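PDB 5NLA: putative transcriptional regulator TRANSCRIPTION REGULATOR protein from Rhizobium meliloti, which activates transcription, probably through sequence-specific DNA binding, and binds c-di-GMP by a PilZ-like mechanism to regulate extracellular polysaccharide production. Local coordinates for residues 128-133 with 145-149; 105-111 with 159-165; 197-201 with 230-234. The contacts are given in a common frame with arbitrary orientation. Numbering follows the deposited sequence.

Contact 1: residues 128-133 with 145-149; sequences LFRSGR and TGPGE
Phe-129, with chi1 in the m well, points toward segment 145-149 and brings CD1 of its ring to 3.6 Å from Thr-145 CG2; its CB is 3.8 Å from Gly-146 O. Leu-128 and Phe-129 are in extended strand conformation. Arg-130 and Ser-131 both face Ala-167 in a classic beta bulge, and the chain turns a corner at Arg-130. Opposite, Gly-146 to Glu-149 form a type II turn closed by Glu-149 N to Gly-146 O (3.1 Å), with Gly-148 at positive phi (74°), which favours glycine. Two backbone hydrogen bonds join the segments: Phe-129 N to Glu-149 O (3.1 Å) and Gly-148 N to Phe-129 O (2.7 Å). Pro-147 CD lies 3.2 Å from Gly-132 O and over one face of the Arg-133 guanidinium, whose NH1 pairs with Glu-144; a CB on Gly-146 would collide with that NH1. Main-chain bonds thus hold the turn to the strand, while the Glu-149 carboxylate satisfies the turn's own amide, OE1 accepting from Gly-146 N at 2.8 Å.

Contact 2: residues 105-111 with 159-165; sequences PAHSYER and YRGRMTD
Six backbone hydrogen bonds join strand 107-111 to 159-163, the middle strand of the five-stranded sheet, antiparallel at 167° with axes 4.6 Å apart. Arg-111 N to Tyr-159 O, Tyr-109 N to Gly-161 O and Gly-161 N to Tyr-109 O measure 2.8 Å, Tyr-159 N to Arg-111 O and Met-163 N to His-107 O 2.9 Å, and His-107 N to Met-163 O 3.1 Å. Ser-108/Arg-162 and Glu-110/Arg-160 are the intervening non-hydrogen-bonded pairs. On their face Glu-110 OE2 and Arg-160 NH1 form a long salt bridge (3.9 Å), while Arg-160 NH2 pairs with Glu-137.

On the other face His-107 ND1 donates to Pro-105 O at 2.9 Å, orienting its ring. Tyr-109, chi1 p, leans across the partner strand: Gly-161 CA makes a CH-pi contact 3.8 Å from its ring centroid, and a CB on Gly-161 would clash with Tyr-109 OH, hydrogen-bonded to Thr-136 OG1. Tyr-109 CE2 meets Met-163 CE at 3.6 Å, and Tyr-109 CD1 meets Tyr-159 CE1 at 3.7 Å. Tyr-159, also p, packs its ring over Arg-111 CB, 4.0 Å from the centroid. This face thus mixes aromatic and thioether packing with an Arg-111 guanidinium hydrogen-bonded to Leu-155 O, Leu-70 O and Ser-119 OG.

Contact 3: residues 197-201 with 230-234; sequences LADLL and MVVAC
An antiparallel helix pair, part of the helical layer beside the seven-stranded sheet, brings helix 196-211 against the C-terminal end of helix 220-234. The short segments 197-201 and 230-234 cross at -162°, their axes 9.7 Å apart, and both keep helical backbone angles throughout. Register runs from Leu-201 opposite Met-230 (CA to CA 6.1 Å) to Leu-197 opposite Cys-234 (5.9 Å).

Met-230, extended in an m, t, t rotamer, points at the partner helix. Its CB is 3.5 Å from Leu-201 CD1, and its CE reaches to 4.4 Å from Leu-200 CG, so the side chain spans two successive leucines. Val-231 directs its CA-to-CB bond away, yet its CG2 still lies 4.4 Å from Leu-201 CD1. One turn beyond Met-230, Ala-233 offers a small methyl surface: Leu-197 CD1 comes within 4.1 Å of Ala-233 CB, and Leu-197 CD2 within 3.5 Å of Ala-233 O. Cys-234, chi1 m, enters the interface between two leucines, with its SG 3.9 Å from both Leu-197 CD1 and Leu-201 CD2.

Toward the sheet, Ala-198 and Leu-201 touch Phe-150, and Ala-198 and Cys-234 touch Leu-193, the latter on an outermost strand. No hydrogen bond is assigned between the helices; their packing is mainly apolar between side chains, though the closest pair is Cys-234 SG to Leu-197 O, 3.3 Å.

In the fold
Contact 1 lies within the chain loop closed by contact 2, and the two touch, with centres 13 Å apart: Arg-133 O is 3.0 Å from Thr-164 N, a probable hydrogen bond, and Gly-132 CA packs 3.4 Å from Thr-164 CG2. The corner at 128-133 carries the chain from strand 124-129 of the seven-stranded sheet to strand 134-138 of the five-stranded sheet, which also contains contact 2. Contact 3 follows later in sequence. Its centre is 15 Å from that of contact 1, with nearest atoms about 5 Å apart, but 24 Å from that of contact 2. Phe-150 links these regions indirectly, touching Leu-128 of contact 1 and Ala-198 and Leu-201 of contact 3.

Contact 1: residues 128-133 with 145-149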
ATOM      1  N   LEU A 128      10.176  -4.167  -2.234  1.00 61.25           N
ATOM      2  CA  LEU A 128      11.516  -4.586  -2.640  1.00 62.57           C
ATOM      3  C   LEU A 128      11.486  -6.016  -3.138  1.00 62.50           C
ATOM      4  O   LEU A 128      10.920  -6.863  -2.470  1.00 61.79           O
ATOM      5  CB  LEU A 128      12.440  -4.553  -1.433  1.00 63.56           C
ATOM      6  CG  LEU A 128      13.876  -5.024  -1.637  1.00 64.90           C
ATOM      7  CD1 LEU A 128      14.594  -4.127  -2.635  1.00 65.47           C
ATOM      8  CD2 LEU A 128      14.577  -5.038  -0.288  1.00 67.06           C
ATOM      9  N   PHE A 129      12.154  -6.299  -4.254  1.00 64.62           N
ATOM     10  CA  PHE A 129      12.258  -7.674  -4.773  1.00 65.17           C
ATOM     11  C   PHE A 129      13.591  -8.294  -4.363  1.00 67.78           C
ATOM     12  O   PHE A 129      14.655  -7.736  -4.657  1.00 68.81           O
ATOM     13  CB  PHE A 129      12.126  -7.692  -6.301  1.00 66.34           C
ATOM     14  CG  PHE A 129      10.707  -7.559  -6.789  1.00 65.50           C
ATOM     15  CD1 PHE A 129       9.946  -6.443  -6.472  1.00 67.59           C
ATOM     16  CD2 PHE A 129      10.134  -8.541  -7.567  1.00 66.13           C
ATOM     17  CE1 PHE A 129       8.639  -6.320  -6.913  1.00 66.33           C
ATOM     18  CE2 PHE A 129       8.831  -8.430  -8.007  1.00 67.19           C
ATOM     19  CZ  PHE A 129       8.079  -7.317  -7.683  1.00 65.59           C
ATOM     20  N   ARG A 130      13.530  -9.441  -3.688  1.00 68.13           N
ATOM     21  CA  ARG A 130      14.722 -10.273  -3.465  1.00 71.78           C
ATOM     22  C   ARG A 130      15.055 -10.962  -4.783  1.00 70.20           C
ATOM     23  O   ARG A 130      16.194 -10.956  -5.228  1.00 72.67           O
ATOM     24  CB  ARG A 130      14.499 -11.331  -2.377  1.00 76.39           C
ATOM     25  CG  ARG A 130      13.863 -10.835  -1.083  1.00 80.85           C
ATOM     26  CD  ARG A 130      14.558  -9.586  -0.586  1.00 85.16           C
ATOM     27  NE  ARG A 130      14.271  -9.304   0.814  1.00 89.06           N
ATOM     28  CZ  ARG A 130      14.876  -8.349   1.520  1.00 95.83           C
ATOM     29  NH1 ARG A 130      15.809  -7.579   0.962  1.00 98.66           N
ATOM     30  NH2 ARG A 130      14.555  -8.163   2.799  1.00 98.44           N
ATOM     31  N   SER A 131      14.034 -11.566  -5.384  1.00 68.23           N
ATOM     32  CA  SER A 131      14.112 -12.163  -6.707  1.00 67.30           C
ATOM     33  C   SER A 131      12.835 -11.890  -7.496  1.00 62.94           C
ATOM     34  O   SER A 131      11.801 -11.619  -6.923  1.00 59.60           O
ATOM     35  CB  SER A 131      14.297 -13.664  -6.580  1.00 68.50           C
ATOM     36  OG  SER A 131      13.171 -14.241  -5.947  1.00 69.71           O
ATOM     37  N   GLY A 132      12.933 -12.007  -8.811  1.00 63.13           N
ATOM     38  CA  GLY A 132      11.830 -11.781  -9.721  1.00 61.52           C
ATOM     39  C   GLY A 132      11.872 -10.386 -10.314  1.00 63.04           C
ATOM     40  O   GLY A 132      12.755  -9.588 -10.020  1.00 66.22           O
ATOM     41  N   ARG A 133      10.870 -10.090 -11.123  1.00 63.30           N
ATOM     42  CA  ARG A 133      10.793  -8.881 -11.912  1.00 63.83           C
ATOM     43  C   ARG A 133       9.321  -8.609 -12.072  1.00 61.76           C
ATOM     44  O   ARG A 133       8.553  -9.542 -12.303  1.00 58.26           O
ATOM     45  CB  ARG A 133      11.442  -9.057 -13.289  1.00 65.48           C
ATOM     46  CG  ARG A 133      12.946  -9.143 -13.211  1.00 70.44           C
ATOM     47  CD  ARG A 133      13.669  -9.025 -14.552  1.00 74.87           C
ATOM     48  NE  ARG A 133      15.086  -8.710 -14.328  1.00 77.59           N
ATOM     49  CZ  ARG A 133      15.561  -7.505 -13.990  1.00 80.02           C
ATOM     50  NH1 ARG A 133      14.753  -6.451 -13.858  1.00 82.25           N
ATOM     51  NH2 ARG A 133      16.865  -7.335 -13.795  1.00 83.01           N
ATOM     52  N   THR A 145      10.707  -3.329 -12.304  1.00 61.95           N
ATOM     53  CA  THR A 145      11.369  -3.467 -11.020  1.00 64.73           C
ATOM     54  C   THR A 145      11.974  -4.844 -11.022  1.00 66.12           C
ATOM     55  O   THR A 145      11.262  -5.821 -11.215  1.00 67.65           O
ATOM     56  CB  THR A 145      10.361  -3.380  -9.847  1.00 66.93           C
ATOM     57  OG1 THR A 145       9.736  -2.080  -9.810  1.00 70.52           O
ATOM     58  CG2 THR A 145      11.053  -3.643  -8.507  1.00 68.56           C
ATOM     59  N   GLY A 146      13.283  -4.929 -10.815  1.00 68.61           N
ATOM     60  CA  GLY A 146      13.980  -6.208 -10.740  1.00 68.12           C
ATOM     61  C   GLY A 146      14.602  -6.439  -9.385  1.00 67.92           C
ATOM     62  O   GLY A 146      14.469  -5.605  -8.498  1.00 66.82           O
ATOM     63  N   PRO A 147      15.325  -7.564  -9.227  1.00 70.54           N
ATOM     64  CA  PRO A 147      15.946  -7.909  -7.940  1.00 70.87           C
ATOM     65  C   PRO A 147      16.768  -6.765  -7.343  1.00 71.98           C
ATOM     66  O   PRO A 147      17.489  -6.071  -8.069  1.00 70.91           O
ATOM     67  CB  PRO A 147      16.848  -9.094  -8.298  1.00 71.52           C
ATOM     68  CG  PRO A 147      16.201  -9.701  -9.500  1.00 70.65           C
ATOM     69  CD  PRO A 147      15.732  -8.515 -10.284  1.00 70.25           C
ATOM     70  N   GLY A 148      16.610  -6.562  -6.036  1.00 71.85           N
ATOM     71  CA  GLY A 148      17.329  -5.528  -5.304  1.00 72.64           C
ATOM     72  C   GLY A 148      16.847  -4.125  -5.569  1.00 72.91           C
ATOM     73  O   GLY A 148      17.525  -3.179  -5.199  1.00 76.54           O
ATOM     74  N   GLU A 149      15.677  -3.980  -6.194  1.00 73.25           N
ATOM     75  CA  GLU A 149      15.073  -2.672  -6.454  1.00 74.35           C
ATOM     76  C   GLU A 149      13.706  -2.578  -5.806  1.00 72.01           C
ATOM     77  O   GLU A 149      13.049  -3.603  -5.579  1.00 70.32           O
ATOM     78  CB  GLU A 149      14.880  -2.452  -7.948  1.00 75.56           C
ATOM     79  CG  GLU A 149      16.108  -2.664  -8.799  1.00 78.61           C
ATOM     80  CD  GLU A 149      15.892  -2.143 -10.201  1.00 80.04           C
ATOM     81  OE1 GLU A 149      15.027  -2.701 -10.915  1.00 76.54           O
ATOM     82  OE2 GLU A 149      16.568  -1.159 -10.572  1.00 85.54           O
TER

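Contact 2: residues 105-111 with 159-165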
ATOM      1  N   PRO A 105       4.061 -17.143  -7.366  1.00 60.70           N
ATOM      2  CA  PRO A 105       4.402 -17.515  -8.753  1.00 61.22           C
ATOM      3  C   PRO A 105       4.058 -16.407  -9.759  1.00 59.86           C
ATOM      4  O   PRO A 105       3.482 -15.395  -9.379  1.00 56.92           O
ATOM      5  CB  PRO A 105       3.541 -18.763  -9.019  1.00 60.80           C
ATOM      6  CG  PRO A 105       3.081 -19.225  -7.686  1.00 61.27           C
ATOM      7  CD  PRO A 105       2.978 -17.990  -6.847  1.00 61.93           C
ATOM      8  N   ALA A 106       4.418 -16.602 -11.030  1.00 61.10           N
ATOM      9  CA  ALA A 106       4.136 -15.601 -12.059  1.00 59.48           C
ATOM     10  C   ALA A 106       2.645 -15.418 -12.193  1.00 60.85           C
ATOM     11  O   ALA A 106       1.916 -16.389 -12.314  1.00 62.26           O
ATOM     12  CB  ALA A 106       4.725 -15.989 -13.400  1.00 59.08           C
ATOM     13  N   HIS A 107       2.196 -14.171 -12.129  1.00 60.86           N
ATOM     14  CA  HIS A 107       0.789 -13.841 -12.358  1.00 60.19           C
ATOM     15  C   HIS A 107       0.714 -12.413 -12.869  1.00 57.25           C
ATOM     16  O   HIS A 107       1.733 -11.713 -12.950  1.00 57.13           O
ATOM     17  CB  HIS A 107      -0.019 -13.986 -11.060  1.00 60.15           C
ATOM     18  CG  HIS A 107       0.425 -13.050  -9.984  1.00 60.24           C
ATOM     19  ND1 HIS A 107       1.601 -13.223  -9.287  1.00 61.08           N
ATOM     20  CD2 HIS A 107      -0.113 -11.894  -9.533  1.00 60.84           C
ATOM     21  CE1 HIS A 107       1.758 -12.228  -8.435  1.00 60.56           C
ATOM     22  NE2 HIS A 107       0.734 -11.405  -8.567  1.00 62.29           N
ATOM     23  N   SER A 108      -0.484 -12.001 -13.245  1.00 54.83           N
ATOM     24  CA  SER A 108      -0.742 -10.625 -13.585  1.00 54.56           C
ATOM     25  C   SER A 108      -1.717 -10.031 -12.551  1.00 55.29           C
ATOM     26  O   SER A 108      -2.451 -10.760 -11.848  1.00 50.78           O
ATOM     27  CB  SER A 108      -1.256 -10.524 -15.010  1.00 54.83           C
ATOM     28  OG  SER A 108      -2.549 -11.086 -15.098  1.00 57.91           O
ATOM     29  N   TYR A 109      -1.689  -8.704 -12.454  1.00 57.40           N
ATOM     30  CA  TYR A 109      -2.435  -7.976 -11.422  1.00 59.35           C
ATOM     31  C   TYR A 109      -3.043  -6.677 -11.959  1.00 60.59           C
ATOM     32  O   TYR A 109      -2.474  -6.002 -12.822  1.00 60.33           O
ATOM     33  CB  TYR A 109      -1.533  -7.692 -10.203  1.00 59.50           C
ATOM     34  CG  TYR A 109      -0.188  -7.066 -10.536  1.00 60.07           C
ATOM     35  CD1 TYR A 109      -0.054  -5.692 -10.673  1.00 58.60           C
ATOM     36  CD2 TYR A 109       0.940  -7.859 -10.735  1.00 61.81           C
ATOM     37  CE1 TYR A 109       1.170  -5.120 -10.971  1.00 60.03           C
ATOM     38  CE2 TYR A 109       2.179  -7.297 -11.034  1.00 62.42           C
ATOM     39  CZ  TYR A 109       2.295  -5.920 -11.153  1.00 61.78           C
ATOM     40  OH  TYR A 109       3.515  -5.345 -11.473  1.00 58.63           O
ATOM     41  N   GLU A 110      -4.214  -6.340 -11.438  1.00 64.23           N
ATOM     42  CA  GLU A 110      -4.856  -5.057 -11.732  1.00 65.02           C
ATOM     43  C   GLU A 110      -5.490  -4.492 -10.473  1.00 61.85           C
ATOM     44  O   GLU A 110      -6.190  -5.207  -9.753  1.00 61.54           O
ATOM     45  CB  GLU A 110      -5.919  -5.217 -12.818  1.00 66.95           C
ATOM     46  CG  GLU A 110      -6.530  -3.898 -13.267  1.00 71.68           C
ATOM     47  CD  GLU A 110      -7.333  -4.003 -14.553  1.00 77.64           C
ATOM     48  OE1 GLU A 110      -7.669  -5.138 -14.972  1.00 84.19           O
ATOM     49  OE2 GLU A 110      -7.634  -2.942 -15.147  1.00 81.13           O
ATOM     50  N   ARG A 111      -5.217  -3.216 -10.209  1.00 59.43           N
ATOM     51  CA  ARG A 111      -6.016  -2.410  -9.286  1.00 57.45           C
ATOM     52  C   ARG A 111      -6.667  -1.362 -10.159  1.00 57.75           C
ATOM     53  O   ARG A 111      -5.977  -0.509 -10.709  1.00 56.86           O
ATOM     54  CB  ARG A 111      -5.133  -1.774  -8.232  1.00 58.32           C
ATOM     55  CG  ARG A 111      -5.889  -0.995  -7.181  1.00 61.23           C
ATOM     56  CD  ARG A 111      -5.018  -0.718  -5.973  1.00 60.72           C
ATOM     57  NE  ARG A 111      -5.735   0.051  -4.964  1.00 60.11           N
ATOM     58  CZ  ARG A 111      -6.640  -0.438  -4.125  1.00 60.48           C
ATOM     59  NH1 ARG A 111      -7.017  -1.709  -4.152  1.00 58.10           N
ATOM     60  NH2 ARG A 111      -7.200   0.381  -3.247  1.00 67.47           N
ATOM     61  N   TYR A 159      -3.406   0.746 -11.353  1.00 62.87           N
ATOM     62  CA  TYR A 159      -2.279   0.167 -12.063  1.00 61.86           C
ATOM     63  C   TYR A 159      -2.574  -1.261 -12.557  1.00 62.81           C
ATOM     64  O   TYR A 159      -3.350  -2.001 -11.949  1.00 60.96           O
ATOM     65  CB  TYR A 159      -1.031   0.198 -11.188  1.00 59.64           C
ATOM     66  CG  TYR A 159      -1.105  -0.598  -9.898  1.00 57.31           C
ATOM     67  CD1 TYR A 159      -0.674  -1.932  -9.835  1.00 56.39           C
ATOM     68  CD2 TYR A 159      -1.550  -0.016  -8.739  1.00 57.49           C
ATOM     69  CE1 TYR A 159      -0.713  -2.655  -8.650  1.00 54.42           C
ATOM     70  CE2 TYR A 159      -1.597  -0.727  -7.546  1.00 58.28           C
ATOM     71  CZ  TYR A 159      -1.181  -2.045  -7.502  1.00 55.86           C
ATOM     72  OH  TYR A 159      -1.246  -2.715  -6.300  1.00 53.97           O
ATOM     73  N   ARG A 160      -1.964  -1.594 -13.691  1.00 66.91           N
ATOM     74  CA  ARG A 160      -1.992  -2.921 -14.324  1.00 68.14           C
ATOM     75  C   ARG A 160      -0.549  -3.414 -14.330  1.00 65.35           C
ATOM     76  O   ARG A 160       0.379  -2.632 -14.548  1.00 64.41           O
ATOM     77  CB  ARG A 160      -2.462  -2.825 -15.798  1.00 72.53           C
ATOM     78  CG  ARG A 160      -3.962  -2.838 -16.014  1.00 79.19           C
ATOM     79  CD  ARG A 160      -4.458  -1.901 -17.124  1.00 87.26           C
ATOM     80  NE  ARG A 160      -3.975  -0.510 -16.998  1.00 95.32           N
ATOM     81  CZ  ARG A 160      -4.309   0.378 -16.038  1.00 93.21           C
ATOM     82  NH1 ARG A 160      -5.165   0.080 -15.048  1.00 89.85           N
ATOM     83  NH2 ARG A 160      -3.763   1.598 -16.074  1.00 91.22           N
ATOM     84  N   GLY A 161      -0.347  -4.706 -14.134  1.00 63.29           N
ATOM     85  CA  GLY A 161       0.961  -5.276 -14.423  1.00 63.05           C
ATOM     86  C   GLY A 161       1.066  -6.778 -14.401  1.00 60.86           C
ATOM     87  O   GLY A 161       0.077  -7.495 -14.284  1.00 59.31           O
ATOM     88  N   ARG A 162       2.300  -7.232 -14.531  1.00 62.06           N
ATOM     89  CA  ARG A 162       2.641  -8.643 -14.468  1.00 64.14           C
ATOM     90  C   ARG A 162       3.904  -8.787 -13.648  1.00 60.15           C
ATOM     91  O   ARG A 162       4.792  -7.920 -13.702  1.00 58.16           O
ATOM     92  CB  ARG A 162       2.923  -9.202 -15.862  1.00 71.18           C
ATOM     93  CG  ARG A 162       1.847  -8.971 -16.913  1.00 79.94           C
ATOM     94  CD  ARG A 162       2.142  -9.641 -18.259  1.00 86.91           C
ATOM     95  NE  ARG A 162       3.570  -9.881 -18.482  1.00 94.11           N
ATOM     96  CZ  ARG A 162       4.250 -10.979 -18.104  1.00105.12           C
ATOM     97  NH1 ARG A 162       3.667 -12.005 -17.463  1.00107.51           N
ATOM     98  NH2 ARG A 162       5.554 -11.053 -18.358  1.00108.56           N
ATOM     99  N   MET A 163       3.991  -9.866 -12.880  1.00 54.79           N
ATOM    100  CA  MET A 163       5.284 -10.268 -12.362  1.00 54.49           C
ATOM    101  C   MET A 163       5.595 -11.715 -12.690  1.00 55.43           C
ATOM    102  O   MET A 163       4.734 -12.575 -12.852  1.00 57.23           O
ATOM    103  CB  MET A 163       5.450  -9.986 -10.857  1.00 51.51           C
ATOM    104  CG  MET A 163       4.459 -10.658  -9.932  1.00 49.71           C
ATOM    105  SD  MET A 163       4.789 -10.242  -8.212  1.00 46.36           S
ATOM    106  CE  MET A 163       3.880  -8.722  -8.230  1.00 47.14           C
ATOM    107  N   THR A 164       6.880 -11.946 -12.797  1.00 56.88           N
ATOM    108  CA  THR A 164       7.441 -13.257 -12.887  1.00 58.16           C
ATOM    109  C   THR A 164       7.229 -13.859 -11.469  1.00 57.59           C
ATOM    110  O   THR A 164       6.623 -13.187 -10.593  1.00 57.30           O
ATOM    111  CB  THR A 164       8.916 -13.095 -13.361  1.00 59.62           C
ATOM    112  OG1 THR A 164       9.260 -14.169 -14.226  1.00 68.52           O
ATOM    113  CG2 THR A 164       9.889 -13.021 -12.234  1.00 58.41           C
ATOM    114  N   ASP A 165       7.670 -15.096 -11.232  1.00 55.43           N
ATOM    115  CA  ASP A 165       7.709 -15.621  -9.873  1.00 55.47           C
ATOM    116  C   ASP A 165       8.675 -14.755  -9.074  1.00 56.40           C
ATOM    117  O   ASP A 165       9.659 -14.275  -9.609  1.00 58.36           O
ATOM    118  CB  ASP A 165       8.092 -17.095  -9.828  1.00 59.64           C
ATOM    119  CG  ASP A 165       9.571 -17.360 -10.144  1.00 62.95           C
ATOM    120  OD1 ASP A 165      10.224 -16.613 -10.904  1.00 65.86           O
ATOM    121  OD2 ASP A 165      10.084 -18.371  -9.644  1.00 65.58           O
TER

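Contact 3: residues 197-201 with 230-234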
ATOM      1  N   LEU A 197      20.951   5.088  -2.290  1.00108.83           N
ATOM      2  CA  LEU A 197      19.792   5.507  -1.499  1.00105.48           C
ATOM      3  C   LEU A 197      18.710   4.406  -1.371  1.00 99.43           C
ATOM      4  O   LEU A 197      18.064   4.285  -0.331  1.00 99.78           O
ATOM      5  CB  LEU A 197      19.231   6.800  -2.102  1.00105.82           C
ATOM      6  CG  LEU A 197      18.164   7.640  -1.394  1.00106.53           C
ATOM      7  CD1 LEU A 197      18.120   7.472   0.122  1.00108.09           C
ATOM      8  CD2 LEU A 197      18.365   9.110  -1.769  1.00108.36           C
ATOM      9  N   ALA A 198      18.545   3.594  -2.412  1.00 93.59           N
ATOM     10  CA  ALA A 198      17.730   2.379  -2.332  1.00 90.01           C
ATOM     11  C   ALA A 198      18.474   1.195  -1.686  1.00 91.23           C
ATOM     12  O   ALA A 198      17.852   0.387  -0.985  1.00 88.70           O
ATOM     13  CB  ALA A 198      17.243   1.990  -3.716  1.00 89.00           C
ATOM     14  N   ASP A 199      19.783   1.066  -1.946  1.00 91.94           N
ATOM     15  CA  ASP A 199      20.618   0.076  -1.248  1.00 91.95           C
ATOM     16  C   ASP A 199      20.557   0.292   0.265  1.00 91.34           C
ATOM     17  O   ASP A 199      20.462  -0.671   1.022  1.00 91.05           O
ATOM     18  CB  ASP A 199      22.091   0.120  -1.712  1.00 96.93           C
ATOM     19  CG  ASP A 199      22.391  -0.793  -2.918  1.00 97.77           C
ATOM     20  OD1 ASP A 199      21.528  -1.582  -3.346  1.00 99.19           O
ATOM     21  OD2 ASP A 199      23.522  -0.730  -3.442  1.00100.57           O
ATOM     22  N   LEU A 200      20.601   1.557   0.683  1.00 91.18           N
ATOM     23  CA  LEU A 200      20.493   1.952   2.092  1.00 92.66           C
ATOM     24  C   LEU A 200      19.204   1.451   2.709  1.00 88.92           C
ATOM     25  O   LEU A 200      19.223   0.807   3.761  1.00 88.15           O
ATOM     26  CB  LEU A 200      20.539   3.482   2.220  1.00 95.74           C
ATOM     27  CG  LEU A 200      20.320   4.109   3.604  1.00 98.44           C
ATOM     28  CD1 LEU A 200      21.460   3.721   4.532  1.00103.13           C
ATOM     29  CD2 LEU A 200      20.192   5.622   3.500  1.00 99.82           C
ATOM     30  N   LEU A 201      18.093   1.773   2.046  1.00 85.79           N
ATOM     31  CA  LEU A 201      16.766   1.344   2.476  1.00 83.08           C
ATOM     32  C   LEU A 201      16.657  -0.177   2.490  1.00 83.08           C
ATOM     33  O   LEU A 201      16.060  -0.748   3.409  1.00 84.76           O
ATOM     34  CB  LEU A 201      15.690   1.949   1.575  1.00 80.65           C
ATOM     35  CG  LEU A 201      14.213   1.610   1.837  1.00 78.08           C
ATOM     36  CD1 LEU A 201      13.707   2.172   3.162  1.00 80.01           C
ATOM     37  CD2 LEU A 201      13.374   2.136   0.688  1.00 75.42           C
ATOM     38  N   MET A 230      13.764   7.422   5.212  1.00 79.57           N
ATOM     39  CA  MET A 230      14.382   6.686   4.108  1.00 76.20           C
ATOM     40  C   MET A 230      13.489   6.667   2.847  1.00 75.31           C
ATOM     41  O   MET A 230      13.978   6.915   1.737  1.00 76.02           O
ATOM     42  CB  MET A 230      14.712   5.243   4.523  1.00 72.45           C
ATOM     43  CG  MET A 230      15.941   5.085   5.390  1.00 73.01           C
ATOM     44  SD  MET A 230      16.181   3.394   5.943  1.00 68.59           S
ATOM     45  CE  MET A 230      17.580   3.636   7.012  1.00 76.25           C
ATOM     46  N   VAL A 231      12.197   6.390   3.015  1.00 74.60           N
ATOM     47  CA  VAL A 231      11.287   6.301   1.868  1.00 74.87           C
ATOM     48  C   VAL A 231      11.171   7.647   1.170  1.00 78.41           C
ATOM     49  O   VAL A 231      11.409   7.761  -0.033  1.00 81.65           O
ATOM     50  CB  VAL A 231       9.882   5.796   2.269  1.00 73.46           C
ATOM     51  CG1 VAL A 231       8.840   6.116   1.201  1.00 72.28           C
ATOM     52  CG2 VAL A 231       9.912   4.290   2.524  1.00 72.75           C
ATOM     53  N   VAL A 232      10.804   8.662   1.932  1.00 80.42           N
ATOM     54  CA  VAL A 232      10.603   9.989   1.375  1.00 82.59           C
ATOM     55  C   VAL A 232      11.895  10.552   0.724  1.00 83.02           C
ATOM     56  O   VAL A 232      11.830  11.256  -0.292  1.00 80.71           O
ATOM     57  CB  VAL A 232       9.975  10.930   2.444  1.00 86.84           C
ATOM     58  CG1 VAL A 232      10.979  11.343   3.512  1.00 90.43           C
ATOM     59  CG2 VAL A 232       9.368  12.154   1.797  1.00 88.83           C
ATOM     60  N   ALA A 233      13.055  10.210   1.291  1.00 84.13           N
ATOM     61  CA  ALA A 233      14.364  10.510   0.676  1.00 86.17           C
ATOM     62  C   ALA A 233      14.596   9.792  -0.664  1.00 85.32           C
ATOM     63  O   ALA A 233      15.107  10.396  -1.602  1.00 86.79           O
ATOM     64  CB  ALA A 233      15.494  10.178   1.640  1.00 87.63           C
ATOM     65  N   CYS A 234      14.237   8.514  -0.754  1.00 83.39           N
ATOM     66  CA  CYS A 234      14.333   7.791  -2.027  1.00 85.29           C
ATOM     67  C   CYS A 234      13.509   8.413  -3.150  1.00 87.40           C
ATOM     68  O   CYS A 234      13.953   8.439  -4.302  1.00 89.38           O
ATOM     69  CB  CYS A 234      13.899   6.337  -1.876  1.00 83.81           C
ATOM     70  SG  CYS A 234      15.009   5.325  -0.891  1.00 84.65           S
TER